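Local structure of F5/8 type C domain protein (Bacteroides ovatus, 4ZRX) at residues V289-P293 / G303-S307; L311-Y315 / F348-R352; T497-Y503 / E579-I585; M514-Y518 / G536-M542; R517-F521 / E531-S535. The protein is a putative alpha-L-fucosidase that probably hydrolyses fucosides in its TIM-barrel domain and carries an F5/8 type C domain that may bind carbohydrate. All blocks are in the same frame, centred on the assembly; numbering follows the deposited sequence.

Interaction 1: residues V289-P293 / G303-S307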
# COMPACT_ATOMS: atom_id res chain seq x y z
N VAL A 289 -2.04 -2.04 2.76
CA VAL A 289 -2.84 -0.94 2.24
C VAL A 289 -4.14 -1.47 1.79
O VAL A 289 -4.23 -2.64 1.37
CB VAL A 289 -2.05 -0.20 1.11
CG1 VAL A 289 -1.75 -1.12 -0.05
CG2 VAL A 289 -2.76 1.04 0.64
N SER A 290 -5.16 -0.64 1.82
CA SER A 290 -6.45 -1.08 1.31
C SER A 290 -6.72 -0.66 -0.13
O SER A 290 -6.23 0.35 -0.60
CB SER A 290 -7.56 -0.55 2.24
OG SER A 290 -8.85 -1.00 1.86
N ILE A 291 -7.45 -1.48 -0.84
CA ILE A 291 -7.98 -1.14 -2.18
C ILE A 291 -8.96 0.01 -2.18
O ILE A 291 -9.22 0.62 -3.26
CB ILE A 291 -8.52 -2.37 -2.92
CG1 ILE A 291 -8.34 -2.19 -4.42
CG2 ILE A 291 -9.96 -2.67 -2.49
CD1 ILE A 291 -8.80 -3.43 -5.26
N ARG A 292 -9.52 0.30 -1.00
CA ARG A 292 -10.48 1.38 -0.80
C ARG A 292 -9.92 2.35 0.22
O ARG A 292 -8.90 2.06 0.85
CB ARG A 292 -11.80 0.80 -0.27
CG ARG A 292 -12.61 0.05 -1.33
CD ARG A 292 -13.40 -1.14 -0.80
NE ARG A 292 -14.34 -1.58 -1.82
CZ ARG A 292 -15.57 -1.10 -1.99
NH1 ARG A 292 -16.14 -0.24 -1.14
NH2 ARG A 292 -16.28 -1.56 -3.00
N PRO A 293 -10.60 3.47 0.48
CA PRO A 293 -10.05 4.37 1.52
C PRO A 293 -10.05 3.74 2.92
O PRO A 293 -9.07 3.89 3.65
CB PRO A 293 -11.00 5.56 1.46
CG PRO A 293 -11.42 5.61 0.06
CD PRO A 293 -11.60 4.16 -0.35
N GLY A 303 -17.32 3.73 -5.43
CA GLY A 303 -16.75 4.57 -6.50
C GLY A 303 -15.37 5.09 -6.17
O GLY A 303 -14.84 5.93 -6.87
N LYS A 304 -14.74 4.58 -5.10
CA LYS A 304 -13.46 5.07 -4.65
C LYS A 304 -12.43 3.94 -4.54
O LYS A 304 -11.43 4.06 -3.83
CB LYS A 304 -13.60 5.77 -3.31
CG LYS A 304 -14.56 6.93 -3.40
CD LYS A 304 -14.70 7.62 -2.09
CE LYS A 304 -15.75 8.75 -2.23
NZ LYS A 304 -15.32 9.79 -1.30
N VAL A 305 -12.67 2.85 -5.26
CA VAL A 305 -11.67 1.80 -5.38
C VAL A 305 -10.46 2.45 -6.08
O VAL A 305 -10.58 3.19 -7.08
CB VAL A 305 -12.22 0.63 -6.16
CG1 VAL A 305 -11.16 -0.37 -6.49
CG2 VAL A 305 -13.39 -0.01 -5.46
N LYS A 306 -9.27 2.17 -5.58
CA LYS A 306 -8.06 2.81 -6.09
C LYS A 306 -7.86 2.49 -7.55
O LYS A 306 -8.19 1.37 -8.05
CB LYS A 306 -6.86 2.35 -5.25
CG LYS A 306 -6.78 3.00 -3.90
CD LYS A 306 -5.58 2.44 -3.17
CE LYS A 306 -5.27 3.16 -1.90
NZ LYS A 306 -6.36 3.10 -0.92
N SER A 307 -7.33 3.47 -8.29
CA SER A 307 -7.17 3.33 -9.73
C SER A 307 -6.12 2.31 -10.08
O SER A 307 -5.26 1.99 -9.25
CB SER A 307 -6.70 4.65 -10.35
OG SER A 307 -5.41 5.01 -9.97
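Lys306 reaches back across the loop to the end of strand 279-290, and the two segments close the loop between a barrel strand and the helix that follows it, as in the beta-alpha units of a TIM barrel. The lysine lies along the backbone it grips. Its CG stands anti to the carbonyl carbon (chi1 -76°) and the chain runs extended to CE, then bends at the last torsion to bring NZ 2.8 Å from Ser290 O, the donor tilted 32° from the carbonyl plane. Its own backbone N gives a straight bond to Ile291 O at 2.8 Å, arriving almost in line with the carbonyl. One residue therefore satisfies two successive carbonyls, with Arg292 O a further 3.3 Å neighbour of Lys306 NZ. A methionine in place of Lys306 would probably leave Ser290 O without its ammonium partner.

Around this grip aliphatic groups pack beside polar ones. Val305 straddles the strand end: CG1 lies against Ile291 CG1 at 3.9 Å, while CG2 lies 4.1 Å from NE of Arg292, whose NH2 is paired with Asp341 and Asp302. Ser290 OG accepts from Arg292 N in an ST turn and is also hydrogen-bonded to Gly294 O. At the outer end, the ring of Pro293 crosses Lys304 at about a right angle, with Pro293 CD 3.9 Å from Lys304 CB.

Interaction 2: residues L311-Y315 / F348-R352. With EDO (1,2-ethanediol), chain G.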
# COMPACT_ATOMS: atom_id res chain seq x y z
N LEU A 311 -2.66 1.47 -7.99
CA LEU A 311 -2.29 0.13 -7.55
C LEU A 311 -0.94 -0.31 -8.14
O LEU A 311 -0.09 -0.87 -7.44
CB LEU A 311 -3.37 -0.90 -7.91
CG LEU A 311 -4.67 -0.69 -7.12
CD1 LEU A 311 -5.68 -1.70 -7.63
CD2 LEU A 311 -4.48 -0.98 -5.64
N SER A 312 -0.73 0.02 -9.41
CA SER A 312 0.56 -0.23 -10.03
C SER A 312 1.68 0.51 -9.33
O SER A 312 2.76 -0.08 -9.00
CB SER A 312 0.51 0.18 -11.52
OG SER A 312 1.80 0.09 -12.09
N ASP A 313 1.45 1.77 -9.01
CA ASP A 313 2.45 2.56 -8.29
C ASP A 313 2.72 1.97 -6.94
O ASP A 313 3.89 1.89 -6.49
CB ASP A 313 2.11 4.03 -8.19
CG ASP A 313 2.15 4.77 -9.56
OD1 ASP A 313 2.85 4.35 -10.53
OD2 ASP A 313 1.44 5.78 -9.63
N ILE A 314 1.65 1.57 -6.24
CA ILE A 314 1.86 0.86 -4.97
C ILE A 314 2.71 -0.38 -5.15
O ILE A 314 3.63 -0.60 -4.36
CB ILE A 314 0.49 0.53 -4.28
CG1 ILE A 314 -0.12 1.83 -3.73
CG2 ILE A 314 0.64 -0.47 -3.15
CD1 ILE A 314 -1.57 1.74 -3.39
N TYR A 315 2.43 -1.22 -6.12
CA TYR A 315 3.21 -2.41 -6.40
C TYR A 315 4.69 -2.09 -6.57
O TYR A 315 5.57 -2.68 -5.92
CB TYR A 315 2.59 -3.13 -7.61
CG TYR A 315 3.26 -4.41 -7.93
CD1 TYR A 315 2.97 -5.60 -7.24
CD2 TYR A 315 4.24 -4.44 -8.90
CE1 TYR A 315 3.61 -6.80 -7.53
CE2 TYR A 315 4.86 -5.66 -9.23
CZ TYR A 315 4.56 -6.81 -8.51
OH TYR A 315 5.18 -8.02 -8.81
N PHE A 348 -5.58 -5.17 -12.57
CA PHE A 348 -4.27 -5.10 -11.94
C PHE A 348 -3.48 -6.36 -12.27
O PHE A 348 -2.30 -6.30 -12.61
CB PHE A 348 -4.50 -4.87 -10.47
CG PHE A 348 -3.28 -4.74 -9.59
CD1 PHE A 348 -2.10 -4.10 -10.01
CD2 PHE A 348 -3.35 -5.16 -8.25
CE1 PHE A 348 -1.04 -3.94 -9.16
CE2 PHE A 348 -2.27 -5.04 -7.40
CZ PHE A 348 -1.10 -4.41 -7.84
N ALA A 349 -4.15 -7.52 -12.17
CA ALA A 349 -3.50 -8.78 -12.49
C ALA A 349 -3.11 -8.82 -13.98
O ALA A 349 -2.03 -9.27 -14.33
CB ALA A 349 -4.40 -9.99 -12.15
N ASP A 350 -3.98 -8.36 -14.86
CA ASP A 350 -3.68 -8.37 -16.28
C ASP A 350 -2.50 -7.44 -16.58
O ASP A 350 -1.62 -7.77 -17.38
CB ASP A 350 -4.89 -7.92 -17.10
CG ASP A 350 -6.00 -8.94 -17.16
OD1 ASP A 350 -5.85 -10.10 -16.77
OD2 ASP A 350 -7.09 -8.52 -17.60
N TYR A 351 -2.45 -6.29 -15.90
CA TYR A 351 -1.33 -5.36 -16.09
C TYR A 351 0.02 -5.96 -15.66
O TYR A 351 1.01 -5.86 -16.39
CB TYR A 351 -1.60 -4.06 -15.37
CG TYR A 351 -0.51 -3.07 -15.58
CD1 TYR A 351 -0.40 -2.42 -16.78
CD2 TYR A 351 0.46 -2.83 -14.61
CE1 TYR A 351 0.66 -1.53 -17.00
CE2 TYR A 351 1.49 -1.95 -14.82
CZ TYR A 351 1.60 -1.31 -16.02
OH TYR A 351 2.65 -0.40 -16.28
N ARG A 352 0.05 -6.57 -14.50
CA ARG A 352 1.28 -7.25 -14.04
C ARG A 352 1.65 -8.38 -14.99
O ARG A 352 2.83 -8.54 -15.30
CB ARG A 352 1.12 -7.76 -12.66
CG ARG A 352 0.87 -6.64 -11.63
CD ARG A 352 1.17 -7.09 -10.24
NE ARG A 352 0.55 -8.40 -9.97
CZ ARG A 352 -0.71 -8.62 -9.71
NH1 ARG A 352 -1.53 -7.63 -9.43
NH2 ARG A 352 -1.11 -9.88 -9.61
C1 EDO G . 3.52 -10.99 -11.93
O1 EDO G . 2.27 -10.98 -12.63
C2 EDO G . 3.41 -10.03 -10.75
O2 EDO G . 2.43 -10.44 -9.79
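Helices 308-316 and 339-356 of the TIM-barrel domain pass with local axes 11.0 Å apart and inclined at 54°, a spacing filled by aromatic side chains, as the contact of Leu311, Ser312 and Tyr315 with Phe348, Tyr351 and Arg352 illustrates. Phe348 is the central wedge. With CG anti to the backbone N (chi1 -179°) its ring extends toward helix 308-316, where Leu311 CB sits squarely over one face, 3.9 Å from the centroid. Arg352 NH1 lies over the opposite face, and Tyr315 CB meets the ring edge in plane, 3.9 Å from Phe348 CZ.

Tyr315 in turn offers a face to Arg352, whose CD stands 3.7 Å from the Tyr315 ring centroid in a CH-pi contact. The arginine thus serves both aromatic rings, its methylene on one and its guanidinium on the other, while its NH2 bonds to Ala87 O. An alanine at Tyr315 removes the ring, which would probably leave Arg352 CD without its aromatic face and open a gap beside it. Ser312 OG approaches Tyr351 CE2 at 3.4 Å; the phenol bonds to Glu461 O. A 1,2-ethanediol, probably from the crystallisation liquor, receives a nearly straight bond from Arg352 NE to O2 at 2.8 Å.

Interaction 3: residues T497-Y503 / E579-I585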
# COMPACT_ATOMS: atom_id res chain seq x y z
N THR A 497 -24.90 23.90 -24.91
CA THR A 497 -25.67 24.84 -24.14
C THR A 497 -25.35 24.64 -22.67
O THR A 497 -25.49 23.53 -22.14
CB THR A 497 -27.13 24.67 -24.42
OG1 THR A 497 -27.32 24.80 -25.83
CG2 THR A 497 -27.96 25.73 -23.69
N LEU A 498 -24.93 25.72 -22.02
CA LEU A 498 -24.49 25.70 -20.62
C LEU A 498 -25.56 26.22 -19.64
O LEU A 498 -26.23 27.21 -19.92
CB LEU A 498 -23.25 26.56 -20.47
CG LEU A 498 -22.04 26.24 -21.35
CD1 LEU A 498 -20.90 27.13 -20.92
CD2 LEU A 498 -21.64 24.77 -21.33
N SER A 499 -25.72 25.55 -18.49
CA SER A 499 -26.51 26.10 -17.36
C SER A 499 -25.63 26.80 -16.29
O SER A 499 -26.13 27.49 -15.42
CB SER A 499 -27.37 25.00 -16.71
OG SER A 499 -26.57 23.89 -16.32
N SER A 500 -24.33 26.58 -16.33
CA SER A 500 -23.44 27.15 -15.30
C SER A 500 -22.00 26.90 -15.71
O SER A 500 -21.74 26.05 -16.59
CB SER A 500 -23.68 26.49 -13.93
OG SER A 500 -23.24 25.12 -13.91
N PHE A 501 -21.09 27.66 -15.08
CA PHE A 501 -19.69 27.29 -14.99
C PHE A 501 -19.33 27.26 -13.52
O PHE A 501 -20.01 27.85 -12.67
CB PHE A 501 -18.73 28.19 -15.79
CG PHE A 501 -18.26 29.44 -15.06
CD1 PHE A 501 -19.08 30.55 -14.96
CD2 PHE A 501 -17.01 29.51 -14.51
CE1 PHE A 501 -18.67 31.70 -14.33
CE2 PHE A 501 -16.59 30.68 -13.86
CZ PHE A 501 -17.45 31.78 -13.79
N THR A 502 -18.27 26.54 -13.22
CA THR A 502 -17.78 26.44 -11.85
C THR A 502 -16.30 26.81 -11.84
O THR A 502 -15.54 26.50 -12.81
CB THR A 502 -17.97 25.02 -11.38
OG1 THR A 502 -19.38 24.80 -11.26
CG2 THR A 502 -17.29 24.74 -10.04
N TYR A 503 -15.91 27.54 -10.81
CA TYR A 503 -14.49 27.78 -10.57
C TYR A 503 -14.15 26.97 -9.32
O TYR A 503 -14.80 27.16 -8.27
CB TYR A 503 -14.25 29.27 -10.35
CG TYR A 503 -12.83 29.55 -9.82
CD1 TYR A 503 -11.69 29.02 -10.46
CD2 TYR A 503 -12.63 30.38 -8.73
CE1 TYR A 503 -10.38 29.29 -9.98
CE2 TYR A 503 -11.35 30.71 -8.28
CZ TYR A 503 -10.24 30.17 -8.90
OH TYR A 503 -9.00 30.49 -8.40
N GLU A 579 -9.32 23.89 -13.21
CA GLU A 579 -10.10 24.59 -12.18
C GLU A 579 -11.44 25.12 -12.71
O GLU A 579 -12.13 25.82 -11.98
CB GLU A 579 -9.30 25.79 -11.67
CG GLU A 579 -7.94 25.33 -11.04
CD GLU A 579 -7.12 26.50 -10.52
OE1 GLU A 579 -6.82 27.42 -11.29
OE2 GLU A 579 -6.76 26.49 -9.32
N ILE A 580 -11.74 24.88 -13.99
CA ILE A 580 -12.98 25.31 -14.56
C ILE A 580 -13.83 24.09 -14.84
O ILE A 580 -13.30 23.06 -15.30
CB ILE A 580 -12.70 26.08 -15.87
CG1 ILE A 580 -11.90 27.35 -15.58
CG2 ILE A 580 -13.99 26.35 -16.60
CD1 ILE A 580 -12.61 28.35 -14.70
N GLY A 581 -15.13 24.19 -14.56
CA GLY A 581 -16.12 23.19 -15.01
C GLY A 581 -17.28 23.91 -15.69
O GLY A 581 -17.46 25.13 -15.55
N VAL A 582 -18.07 23.13 -16.41
CA VAL A 582 -19.30 23.59 -16.98
C VAL A 582 -20.37 22.49 -16.87
O VAL A 582 -20.03 21.28 -16.83
CB VAL A 582 -19.11 24.02 -18.48
CG1 VAL A 582 -18.07 25.14 -18.62
CG2 VAL A 582 -18.71 22.82 -19.40
N MSE A 583 -21.64 22.91 -16.89
CA MSE A 583 -22.76 22.01 -16.95
C MSE A 583 -23.48 22.25 -18.24
O MSE A 583 -24.00 23.35 -18.49
CB MSE A 583 -23.70 22.17 -15.76
CG MSE A 583 -23.04 21.78 -14.44
SE MSE A 583 -22.62 19.83 -14.31
CE MSE A 583 -24.46 19.14 -14.26
N VAL A 584 -23.45 21.21 -19.07
CA VAL A 584 -24.17 21.15 -20.34
C VAL A 584 -25.59 20.61 -20.06
O VAL A 584 -25.76 19.67 -19.27
CB VAL A 584 -23.42 20.22 -21.33
CG1 VAL A 584 -24.24 19.93 -22.61
CG2 VAL A 584 -22.08 20.83 -21.67
N ILE A 585 -26.57 21.16 -20.75
CA ILE A 585 -27.95 20.74 -20.60
C ILE A 585 -28.21 19.59 -21.56
O ILE A 585 -28.12 19.79 -22.76
CB ILE A 585 -28.89 21.93 -20.88
CG1 ILE A 585 -28.57 23.05 -19.88
CG2 ILE A 585 -30.38 21.50 -20.81
CD1 ILE A 585 -29.32 24.34 -20.08
O HOH W 1 -6.95 29.58 -9.81
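Leu498, Phe501 and Tyr503 project from the same face as Ile580, Val582 and Val584, and their side chains pack beside one another across two antiparallel strands. Leu498 crosses Val582 obliquely, its CD2 3.9 Å from Val582 CB and touching Val584 CG2 as well, so one leucine branch bridges two valines. The Phe501 ring instead stacks with that of Phe520, leaving Phe501 CB near Val582 CG1. At the far end Tyr503 and Glu579 lie flank to flank, with ring and carboxylate planes 79° apart. A water in the plane of the Tyr503 ring joins them, accepting from Tyr503 OH and donating to Glu579 OE1, each at 2.6 Å. The phenol oxygen also bonds Ala515 N, and Glu579 OE2 has Ser506 N and Lys511 as partners.

On the other face Thr502 lies opposite Gly581, where the strands are tied by Thr502 N to Gly581 O at 2.8 Å and by the return bond from Gly581 N to Thr502 O. The chain turns a corner at Ser499, yet Ser499 N still reaches Met583 O at 2.8 Å and Ile585 N bonds Thr497 O. Such antiparallel pairing, with an apolar face turned to the strands opposite, is typical of the beta sandwich of F5/8 type C domains.

Interaction 4: residues M514-Y518 / G536-M542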
# COMPACT_ATOMS: atom_id res chain seq x y z
N MSE A 514 -5.45 33.24 -6.66
CA MSE A 514 -6.79 32.73 -7.02
C MSE A 514 -7.69 33.83 -7.58
O MSE A 514 -7.48 35.01 -7.29
CB MSE A 514 -7.46 32.09 -5.80
CG MSE A 514 -7.88 33.08 -4.70
SE MSE A 514 -8.20 32.15 -3.02
CE MSE A 514 -9.23 30.58 -3.72
N ALA A 515 -8.68 33.43 -8.37
CA ALA A 515 -9.67 34.38 -8.88
C ALA A 515 -10.64 34.81 -7.78
O ALA A 515 -11.09 33.98 -6.96
CB ALA A 515 -10.44 33.78 -10.03
N PHE A 516 -11.01 36.09 -7.82
CA PHE A 516 -12.00 36.66 -6.93
C PHE A 516 -13.05 37.46 -7.74
O PHE A 516 -14.24 37.10 -7.76
CB PHE A 516 -11.33 37.51 -5.87
CG PHE A 516 -12.28 38.22 -4.95
CD1 PHE A 516 -13.34 37.52 -4.33
CD2 PHE A 516 -12.12 39.60 -4.69
CE1 PHE A 516 -14.22 38.18 -3.46
CE2 PHE A 516 -13.00 40.27 -3.81
CZ PHE A 516 -14.04 39.57 -3.20
N ARG A 517 -12.61 38.55 -8.35
CA ARG A 517 -13.49 39.34 -9.24
C ARG A 517 -13.34 38.79 -10.66
O ARG A 517 -12.23 38.48 -11.09
CB ARG A 517 -13.14 40.83 -9.20
CG ARG A 517 -13.22 41.41 -7.81
CD ARG A 517 -13.51 42.93 -7.78
NE ARG A 517 -13.77 43.37 -6.40
CZ ARG A 517 -14.88 43.11 -5.68
NH1 ARG A 517 -15.90 42.43 -6.20
NH2 ARG A 517 -14.96 43.54 -4.42
N TYR A 518 -14.44 38.61 -11.37
CA TYR A 518 -14.34 37.98 -12.66
C TYR A 518 -15.39 38.47 -13.63
O TYR A 518 -16.39 39.06 -13.22
CB TYR A 518 -14.48 36.46 -12.51
CG TYR A 518 -15.86 36.05 -12.16
CD1 TYR A 518 -16.83 35.82 -13.15
CD2 TYR A 518 -16.24 35.91 -10.84
CE1 TYR A 518 -18.17 35.50 -12.81
CE2 TYR A 518 -17.55 35.59 -10.50
CZ TYR A 518 -18.50 35.38 -11.49
OH TYR A 518 -19.79 35.04 -11.14
N GLY A 536 -20.06 38.54 -10.70
CA GLY A 536 -18.69 39.02 -10.89
C GLY A 536 -17.79 38.90 -9.67
O GLY A 536 -16.65 39.43 -9.68
N GLU A 537 -18.29 38.22 -8.63
CA GLU A 537 -17.52 38.00 -7.42
C GLU A 537 -17.72 36.57 -6.95
O GLU A 537 -18.86 36.08 -6.81
CB GLU A 537 -17.95 38.96 -6.34
CG GLU A 537 -17.06 38.94 -5.12
CD GLU A 537 -17.57 39.91 -4.07
OE1 GLU A 537 -17.27 41.12 -4.24
OE2 GLU A 537 -18.25 39.46 -3.10
N PHE A 538 -16.60 35.88 -6.75
CA PHE A 538 -16.62 34.55 -6.13
C PHE A 538 -16.57 34.82 -4.64
O PHE A 538 -15.50 34.82 -4.02
CB PHE A 538 -15.41 33.74 -6.55
CG PHE A 538 -15.41 33.31 -7.98
CD1 PHE A 538 -16.49 32.59 -8.51
CD2 PHE A 538 -14.32 33.59 -8.80
CE1 PHE A 538 -16.46 32.18 -9.84
CE2 PHE A 538 -14.30 33.18 -10.13
CZ PHE A 538 -15.38 32.48 -10.66
N SER A 539 -17.74 35.16 -4.09
CA SER A 539 -17.78 35.73 -2.76
C SER A 539 -17.20 34.75 -1.74
O SER A 539 -17.50 33.55 -1.80
CB SER A 539 -19.18 36.16 -2.38
OG SER A 539 -19.55 37.25 -3.22
N ASN A 540 -16.34 35.30 -0.89
CA ASN A 540 -15.72 34.59 0.23
C ASN A 540 -14.75 33.49 -0.15
O ASN A 540 -14.33 32.68 0.70
CB ASN A 540 -16.81 34.05 1.17
CG ASN A 540 -16.31 33.81 2.59
OD1 ASN A 540 -15.58 34.62 3.19
ND2 ASN A 540 -16.71 32.66 3.14
N ILE A 541 -14.34 33.45 -1.43
CA ILE A 541 -13.50 32.32 -1.90
C ILE A 541 -12.15 32.25 -1.19
O ILE A 541 -11.61 31.17 -1.01
CB ILE A 541 -13.33 32.35 -3.42
CG1 ILE A 541 -12.99 30.92 -3.90
CG2 ILE A 541 -12.36 33.49 -3.84
CD1 ILE A 541 -13.52 30.64 -5.23
N MSE A 542 -11.64 33.40 -0.78
CA MSE A 542 -10.36 33.52 -0.11
C MSE A 542 -10.43 33.01 1.33
O MSE A 542 -9.41 32.83 1.95
CB MSE A 542 -9.81 34.97 -0.19
CG MSE A 542 -10.42 35.97 0.79
SE MSE A 542 -12.27 36.53 0.35
CE MSE A 542 -11.79 38.41 -0.19
O HOH W 2 -20.19 34.50 -8.57
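Arg517 and Glu537 form a salt bridge between side chains that extend alongside each other. Arg517 NH1 stands 2.7 Å from Glu537 OE1, using the anti lone pair of that oxygen, although the acceptor is tilted 26° from the guanidinium plane. The other carboxylate oxygen, OE2, takes the hydroxyl of Ser539 at 2.6 Å, so both oxygens are held and the group's rotation is fixed. Beneath the charges the backbones are joined by Phe538 N to Phe516 O, a straight 2.8 Å bond, and by Tyr518 N to Gly536 O, where the donor stands above the carbonyl plane. A water links Tyr518 OH to Glu537 O.

Phe516 and Arg517 both face Thr566, forming a classic beta bulge at the start of strand 517-523 in the F5/8 type C domain, while Phe538 to Ile541 make a type II turn. Tyr518 is sandwiched: Gly536 CA lies over one face, 3.8 Å from the ring centroid, and Phe538 stacks offset over the opposite face, centroids 4.2 Å apart and planes at 21°. The first torsion of Tyr518 sets CG between the backbone N and carbonyl carbon (chi1 70°), which turns the ring into this slot.

Phe516 lies beside the Glu537 chain, its CE1 3.4 Å from Glu537 CG, while its CE2 underlies the Arg517 guanidinium. The methyl CE of selenomethionine Met542 makes a CH-pi contact over one face of Phe516, and its selenium, oblique to the ring, adds a Met-aromatic contact. Farther out, the side chains of selenomethionine Met514 and Ile541 pass in opposite directions, Met514 CE 3.8 Å from Ile541 CG1.

Interaction 5: residues R517-F521 / E531-S535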
# COMPACT_ATOMS: atom_id res chain seq x y z
N ARG A 517 -12.61 38.55 -8.35
CA ARG A 517 -13.49 39.34 -9.24
C ARG A 517 -13.34 38.79 -10.66
O ARG A 517 -12.23 38.48 -11.09
CB ARG A 517 -13.14 40.83 -9.20
CG ARG A 517 -13.22 41.41 -7.81
CD ARG A 517 -13.51 42.93 -7.78
NE ARG A 517 -13.77 43.37 -6.40
CZ ARG A 517 -14.88 43.11 -5.68
NH1 ARG A 517 -15.90 42.43 -6.20
NH2 ARG A 517 -14.96 43.54 -4.42
N TYR A 518 -14.44 38.61 -11.37
CA TYR A 518 -14.34 37.98 -12.66
C TYR A 518 -15.39 38.47 -13.63
O TYR A 518 -16.39 39.06 -13.22
CB TYR A 518 -14.48 36.46 -12.51
CG TYR A 518 -15.86 36.05 -12.16
CD1 TYR A 518 -16.83 35.82 -13.15
CD2 TYR A 518 -16.24 35.91 -10.84
CE1 TYR A 518 -18.17 35.50 -12.81
CE2 TYR A 518 -17.55 35.59 -10.50
CZ TYR A 518 -18.50 35.38 -11.49
OH TYR A 518 -19.79 35.04 -11.14
N GLN A 519 -15.11 38.23 -14.91
CA GLN A 519 -16.10 38.35 -15.98
C GLN A 519 -15.95 37.11 -16.83
O GLN A 519 -14.81 36.66 -17.15
CB GLN A 519 -15.82 39.59 -16.82
CG GLN A 519 -16.09 40.89 -16.08
CD GLN A 519 -15.81 42.13 -16.91
OE1 GLN A 519 -16.69 42.64 -17.61
NE2 GLN A 519 -14.60 42.65 -16.81
N PHE A 520 -17.07 36.48 -17.12
CA PHE A 520 -17.09 35.26 -17.87
C PHE A 520 -17.69 35.58 -19.23
O PHE A 520 -18.67 36.35 -19.32
CB PHE A 520 -17.93 34.24 -17.16
CG PHE A 520 -17.90 32.90 -17.79
CD1 PHE A 520 -16.81 32.03 -17.57
CD2 PHE A 520 -18.95 32.46 -18.56
CE1 PHE A 520 -16.79 30.78 -18.15
CE2 PHE A 520 -18.94 31.21 -19.16
CZ PHE A 520 -17.87 30.33 -18.92
N PHE A 521 -17.08 35.03 -20.28
CA PHE A 521 -17.46 35.34 -21.66
C PHE A 521 -17.65 34.06 -22.45
O PHE A 521 -16.98 33.04 -22.18
CB PHE A 521 -16.39 36.17 -22.36
CG PHE A 521 -16.06 37.48 -21.71
CD1 PHE A 521 -15.12 37.55 -20.70
CD2 PHE A 521 -16.63 38.67 -22.17
CE1 PHE A 521 -14.77 38.77 -20.12
CE2 PHE A 521 -16.29 39.90 -21.59
CZ PHE A 521 -15.35 39.95 -20.58
N GLU A 531 -20.22 38.88 -22.94
CA GLU A 531 -20.22 38.67 -21.50
C GLU A 531 -21.49 37.94 -21.06
O GLU A 531 -22.61 38.20 -21.54
CB GLU A 531 -20.04 39.98 -20.75
CG GLU A 531 -19.73 39.77 -19.27
CD GLU A 531 -19.60 41.07 -18.48
OE1 GLU A 531 -19.56 42.14 -19.11
OE2 GLU A 531 -19.55 41.02 -17.23
N VAL A 532 -21.33 37.01 -20.12
CA VAL A 532 -22.46 36.32 -19.52
C VAL A 532 -22.72 37.04 -18.21
O VAL A 532 -21.80 37.15 -17.38
CB VAL A 532 -22.14 34.85 -19.22
CG1 VAL A 532 -23.37 34.12 -18.64
CG2 VAL A 532 -21.69 34.15 -20.49
N PRO A 533 -23.97 37.52 -18.01
CA PRO A 533 -24.21 38.25 -16.78
C PRO A 533 -24.04 37.37 -15.55
O PRO A 533 -24.51 36.22 -15.53
CB PRO A 533 -25.68 38.70 -16.91
CG PRO A 533 -25.85 38.88 -18.36
CD PRO A 533 -25.07 37.75 -18.99
N ALA A 534 -23.41 37.94 -14.54
CA ALA A 534 -23.15 37.21 -13.30
C ALA A 534 -22.78 38.23 -12.24
O ALA A 534 -22.51 39.40 -12.56
CB ALA A 534 -22.01 36.21 -13.50
N SER A 535 -22.71 37.77 -10.99
CA SER A 535 -22.40 38.67 -9.88
C SER A 535 -20.99 39.29 -10.07
O SER A 535 -20.74 40.41 -9.63
CB SER A 535 -22.51 37.95 -8.54
OG SER A 535 -21.31 37.24 -8.26
O HOH W 2 -20.19 34.50 -8.57
O HOH W 3 -19.53 37.89 -16.26
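Phe520 and Val532 meet through both backbone and side chain. Val532 N points straight at Phe520 O, 2.9 Å away with an angle of 178° at the hydrogen, and Val532 CG2 comes to the edge of the Phe520 ring, 3.8 Å from CD2. The two side chains extend next to each other. On the other face of the sheet the Phe521 ring lies aslant beside Glu531: Phe521 CE2 rests 3.8 Å from Glu531 CB, so the ring packs on the aliphatic root of the glutamate.

These pairs belong to the beta hairpin of strands 517-523 and 530-532, at the border of a five-stranded antiparallel sheet in the F5/8 type C domain. Beyond Val532 the chain diverges from strand 517-523, and a water bridges the two backbones. It accepts from Phe520 N at 3.0 Å and donates to Val532 O at 2.6 Å, with a longer bond to Glu531 OE2, thereby standing in for a direct link between the backbones.

Farther along, Ala534 CB touches the hydroxyl end of Tyr518, 3.4 Å from OH, and a second water connects Tyr518 OH with Ser535 OG. Ser535 OG also bonds Glu537 N, two residues on. With its CG anti to the backbone N (chi1 -174°), Phe520 sets its ring beside Val532 and against Phe501, which stacks on it. From outside, Val532 packs on Phe552, and Lys562 makes a cation-pi contact with Phe521.

In the fold
Interactions 1 and 2 belong to the TIM-barrel domain and touch each other, since helix 308-316 follows the loop of interaction 1 and packs Leu311 and Ile314 against its side chains. Interaction 1 relies on a lysine serving backbone carbonyls, whereas the more buried interaction 2 depends on aromatic and CH-pi packing. The other three gather in the F5/8 type C domain, with nearest atoms at least about 17 Å from interaction 1. Interaction 3 is the buried strand pair; Phe501 and Tyr503 carry its apolar face to interactions 5 and 4. Those two share Arg517, Tyr518 and a water, and mix ring packing with charges and waters nearer the surface.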